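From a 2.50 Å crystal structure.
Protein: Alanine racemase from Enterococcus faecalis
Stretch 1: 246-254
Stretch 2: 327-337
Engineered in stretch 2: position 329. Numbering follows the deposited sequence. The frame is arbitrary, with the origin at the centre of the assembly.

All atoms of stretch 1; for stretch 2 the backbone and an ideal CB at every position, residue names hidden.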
# COMPACT_ATOMS: atom_id res chain seq x y z
N ALA A 246 16.54 1.22 9.72
CA ALA A 246 16.08 -0.05 10.27
C ALA A 246 15.39 -0.91 9.22
O ALA A 246 15.27 -2.12 9.40
CB ALA A 246 15.12 0.21 11.42
N LEU A 247 14.93 -0.28 8.15
CA LEU A 247 14.23 -0.95 7.06
C LEU A 247 15.23 -1.49 6.04
O LEU A 247 16.28 -0.90 5.83
CB LEU A 247 13.30 0.04 6.37
CG LEU A 247 12.14 -0.38 5.47
CD1 LEU A 247 12.58 -1.47 4.52
CD2 LEU A 247 10.99 -0.83 6.32
N ARG A 248 14.87 -2.61 5.40
CA ARG A 248 15.69 -3.26 4.38
C ARG A 248 14.75 -4.08 3.48
O ARG A 248 13.81 -4.72 3.97
CB ARG A 248 16.71 -4.17 5.05
CG ARG A 248 17.98 -4.32 4.27
CD ARG A 248 19.05 -5.03 5.09
NE ARG A 248 20.26 -5.21 4.28
CZ ARG A 248 20.36 -6.03 3.24
NH1 ARG A 248 19.33 -6.77 2.87
NH2 ARG A 248 21.48 -6.07 2.53
N LEU A 249 15.00 -4.06 2.18
CA LEU A 249 14.13 -4.79 1.26
C LEU A 249 14.89 -5.62 0.24
O LEU A 249 15.73 -5.10 -0.51
CB LEU A 249 13.23 -3.80 0.53
CG LEU A 249 12.35 -4.30 -0.60
CD1 LEU A 249 11.25 -5.22 -0.07
CD2 LEU A 249 11.73 -3.09 -1.27
N THR A 250 14.58 -6.92 0.19
CA THR A 250 15.25 -7.83 -0.73
C THR A 250 14.28 -8.73 -1.46
O THR A 250 13.09 -8.81 -1.14
CB THR A 250 16.25 -8.76 -0.01
OG1 THR A 250 15.60 -9.38 1.10
CG2 THR A 250 17.49 -8.00 0.45
N SER A 251 14.82 -9.42 -2.46
CA SER A 251 14.05 -10.38 -3.24
C SER A 251 15.12 -11.19 -3.96
O SER A 251 16.27 -11.21 -3.53
CB SER A 251 13.16 -9.67 -4.25
OG SER A 251 12.24 -10.58 -4.84
N GLU A 252 14.75 -11.87 -5.04
CA GLU A 252 15.74 -12.63 -5.79
C GLU A 252 15.27 -12.99 -7.19
O GLU A 252 14.08 -13.07 -7.47
CB GLU A 252 16.13 -13.91 -5.03
CG GLU A 252 15.08 -15.01 -5.00
CD GLU A 252 15.47 -16.15 -4.06
OE1 GLU A 252 14.91 -17.26 -4.19
OE2 GLU A 252 16.34 -15.93 -3.19
N LEU A 253 16.26 -13.18 -8.07
CA LEU A 253 16.02 -13.53 -9.46
C LEU A 253 15.31 -14.87 -9.57
O LEU A 253 15.77 -15.87 -9.02
CB LEU A 253 17.36 -13.62 -10.18
CG LEU A 253 18.05 -12.28 -10.38
CD1 LEU A 253 19.44 -12.49 -10.92
CD2 LEU A 253 17.23 -11.42 -11.32
N ILE A 254 14.17 -14.88 -10.25
CA ILE A 254 13.40 -16.10 -10.43
C ILE A 254 13.39 -16.51 -11.91
O ILE A 254 12.96 -17.61 -12.24
CB ILE A 254 11.94 -15.93 -9.93
CG1 ILE A 254 11.20 -14.88 -10.75
CG2 ILE A 254 11.93 -15.51 -8.46
CD1 ILE A 254 9.74 -14.76 -10.39
N UNK A 327 19.59 -18.39 -11.76
CA UNK A 327 18.46 -17.95 -10.95
C UNK A 327 18.85 -18.09 -9.47
O UNK A 327 19.69 -18.92 -9.11
CB UNK A 327 17.20 -18.76 -11.27
N UNK A 328 18.27 -17.26 -8.60
CA UNK A 328 18.57 -17.37 -7.19
C UNK A 328 19.42 -16.31 -6.50
O UNK A 328 19.33 -16.18 -5.28
CB UNK A 328 19.26 -18.72 -6.98
N UNK A 329 20.28 -15.56 -7.22
CA UNK A 329 21.07 -14.55 -6.51
C UNK A 329 20.14 -13.55 -5.81
O UNK A 329 19.04 -13.27 -6.30
CB UNK A 329 22.01 -13.82 -7.48
N UNK A 330 20.56 -13.03 -4.66
CA UNK A 330 19.73 -12.07 -3.92
C UNK A 330 19.61 -10.71 -4.59
O UNK A 330 20.61 -10.12 -5.02
CB UNK A 330 20.30 -11.88 -2.51
N UNK A 331 18.39 -10.22 -4.69
CA UNK A 331 18.17 -8.92 -5.28
C UNK A 331 17.93 -7.93 -4.16
O UNK A 331 16.97 -8.06 -3.38
CB UNK A 331 17.00 -8.94 -6.26
N UNK A 332 18.82 -6.95 -4.06
CA UNK A 332 18.72 -5.94 -3.04
C UNK A 332 18.09 -4.63 -3.54
O UNK A 332 18.71 -3.89 -4.32
CB UNK A 332 20.11 -5.66 -2.47
N UNK A 333 16.87 -4.36 -3.11
CA UNK A 333 16.18 -3.14 -3.51
C UNK A 333 16.44 -1.99 -2.53
O UNK A 333 16.60 -0.84 -2.95
CB UNK A 333 14.68 -3.40 -3.62
N UNK A 334 16.47 -2.29 -1.24
CA UNK A 334 16.73 -1.27 -0.23
C UNK A 334 17.75 -1.81 0.76
O UNK A 334 17.48 -2.78 1.46
CB UNK A 334 15.44 -0.86 0.48
N UNK A 335 18.92 -1.19 0.81
CA UNK A 335 19.95 -1.66 1.71
C UNK A 335 21.31 -1.60 1.04
O UNK A 335 21.50 -0.80 0.13
CB UNK A 335 19.65 -3.08 2.18
N UNK A 336 22.24 -2.44 1.49
CA UNK A 336 23.59 -2.47 0.94
C UNK A 336 23.91 -3.79 0.25
O UNK A 336 23.26 -4.80 0.48
CB UNK A 336 24.61 -2.21 2.05
N UNK A 337 24.92 -3.76 -0.60
CA UNK A 337 25.38 -4.93 -1.33
C UNK A 337 26.70 -4.50 -1.92
O UNK A 337 26.75 -3.63 -2.80
CB UNK A 337 24.39 -5.40 -2.39

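Position 327 lies beside the end of stretch 1. Its CB points sideways, 3.9 Å from Leu-253 O. Many side chains would suit it. It is Val-327; its CG1 lies 3.8 Å from Ile-254 CA.

Position 328 has phi 108° and psi -24°. A CB here would jam against the carbonyl O of 327, so the backbone alone calls for glycine. It is Gly-328, whose N donates to Leu-253 O at 2.9 Å.

At position 329 phi is -59°, and the CB points sideways, 4.5 Å from Leu-253 CD1. Its N is not bonded to stretch 1, so proline is allowed, as are small or apolar residues. It is the engineered Pro-329. Its CD lies 4.0 Å from Leu-253 CD1, and its O accepts a weak hydrogen bond from Leu-253 N at 3.3 Å.

Position 330 begins a strand antiparallel to 249-252. Its CB leads away overall, so the choice is wide, with beta-branched residues natural. Val-330 puts CG1 4.0 Å from Thr-250 CG2.

Position 331 pairs with Ser-251 through two short bonds: its N to Ser-251 O at 2.6 Å, and Ser-251 N to its O at 2.7 Å. The CB shares a face with the Ser-251 side chain, and Leu-253 is near. A medium apolar residue fits. Val-331 brings CG2 3.9 Å from Leu-253 CG.

Position 332 is a non-hydrogen-bonded partner of Thr-250, with its CB 4.6 Å from Thr-250 CG2. Valine, threonine or serine would do. It is Thr-332.

Position 333 turns the corner at a bulge. Its N and that of 334 both donate to Leu-249 O, at 2.9 and 3.0 Å. The CB points toward stretch 1, near Leu-249 CD2, favouring an apolar chain. Leu-333 sets CB 3.8 Å from Leu-249 CD2.

Position 334 completes the pair, its O accepting from Leu-249 N at 2.9 Å. The CB shares a face with Leu-249, so valine, isoleucine or leucine are candidates. Val-334 has CB 3.6 Å from Leu-249 CB.

Position 335 has phi 140° and psi -155°. A CB would jam against the carbonyl O of 334 and lie 2.9 Å from Arg-248 CG, a clash. Glycine is indicated, and Gly-335 is found.

Position 336 has its CB 5.0 Å from Arg-248 NH2, with space for a long or polar chain. Lys-336 leads its end away from stretch 1.

Position 337 has nothing of stretch 1 near its CB, leaving the choice open. It is Asp-337.

Stretch 2 327-337: VGPVVTLVGKD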
# COMPACT_ATOMS: atom_id res chain seq x y z
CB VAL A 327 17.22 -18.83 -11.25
CG1 VAL A 327 16.17 -18.63 -10.18
CG2 VAL A 327 16.65 -18.47 -12.62
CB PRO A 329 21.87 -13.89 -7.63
CG PRO A 329 22.02 -14.98 -8.64
CD PRO A 329 20.64 -15.60 -8.64
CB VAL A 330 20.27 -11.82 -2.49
CG1 VAL A 330 19.43 -10.74 -1.81
CG2 VAL A 330 20.22 -13.11 -1.68
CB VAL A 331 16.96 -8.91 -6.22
CG1 VAL A 331 16.62 -7.47 -6.61
CG2 VAL A 331 17.28 -9.74 -7.47
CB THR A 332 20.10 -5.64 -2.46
OG1 THR A 332 20.70 -6.88 -2.05
CG2 THR A 332 19.98 -4.69 -1.27
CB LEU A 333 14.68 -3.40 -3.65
CG LEU A 333 14.27 -4.32 -4.82
CD1 LEU A 333 14.52 -5.77 -4.47
CD2 LEU A 333 12.81 -4.12 -5.14
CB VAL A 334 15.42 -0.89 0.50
CG1 VAL A 334 15.71 0.14 1.58
CG2 VAL A 334 14.41 -0.34 -0.49
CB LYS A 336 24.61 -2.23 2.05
CG LYS A 336 24.33 -1.00 2.89
CD LYS A 336 25.51 -0.60 3.77
CE LYS A 336 26.73 -0.19 2.95
NZ LYS A 336 27.89 0.22 3.81
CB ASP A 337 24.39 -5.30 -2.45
CG ASP A 337 24.63 -6.71 -3.02
OD1 ASP A 337 23.96 -7.07 -4.02
OD2 ASP A 337 25.46 -7.47 -2.46
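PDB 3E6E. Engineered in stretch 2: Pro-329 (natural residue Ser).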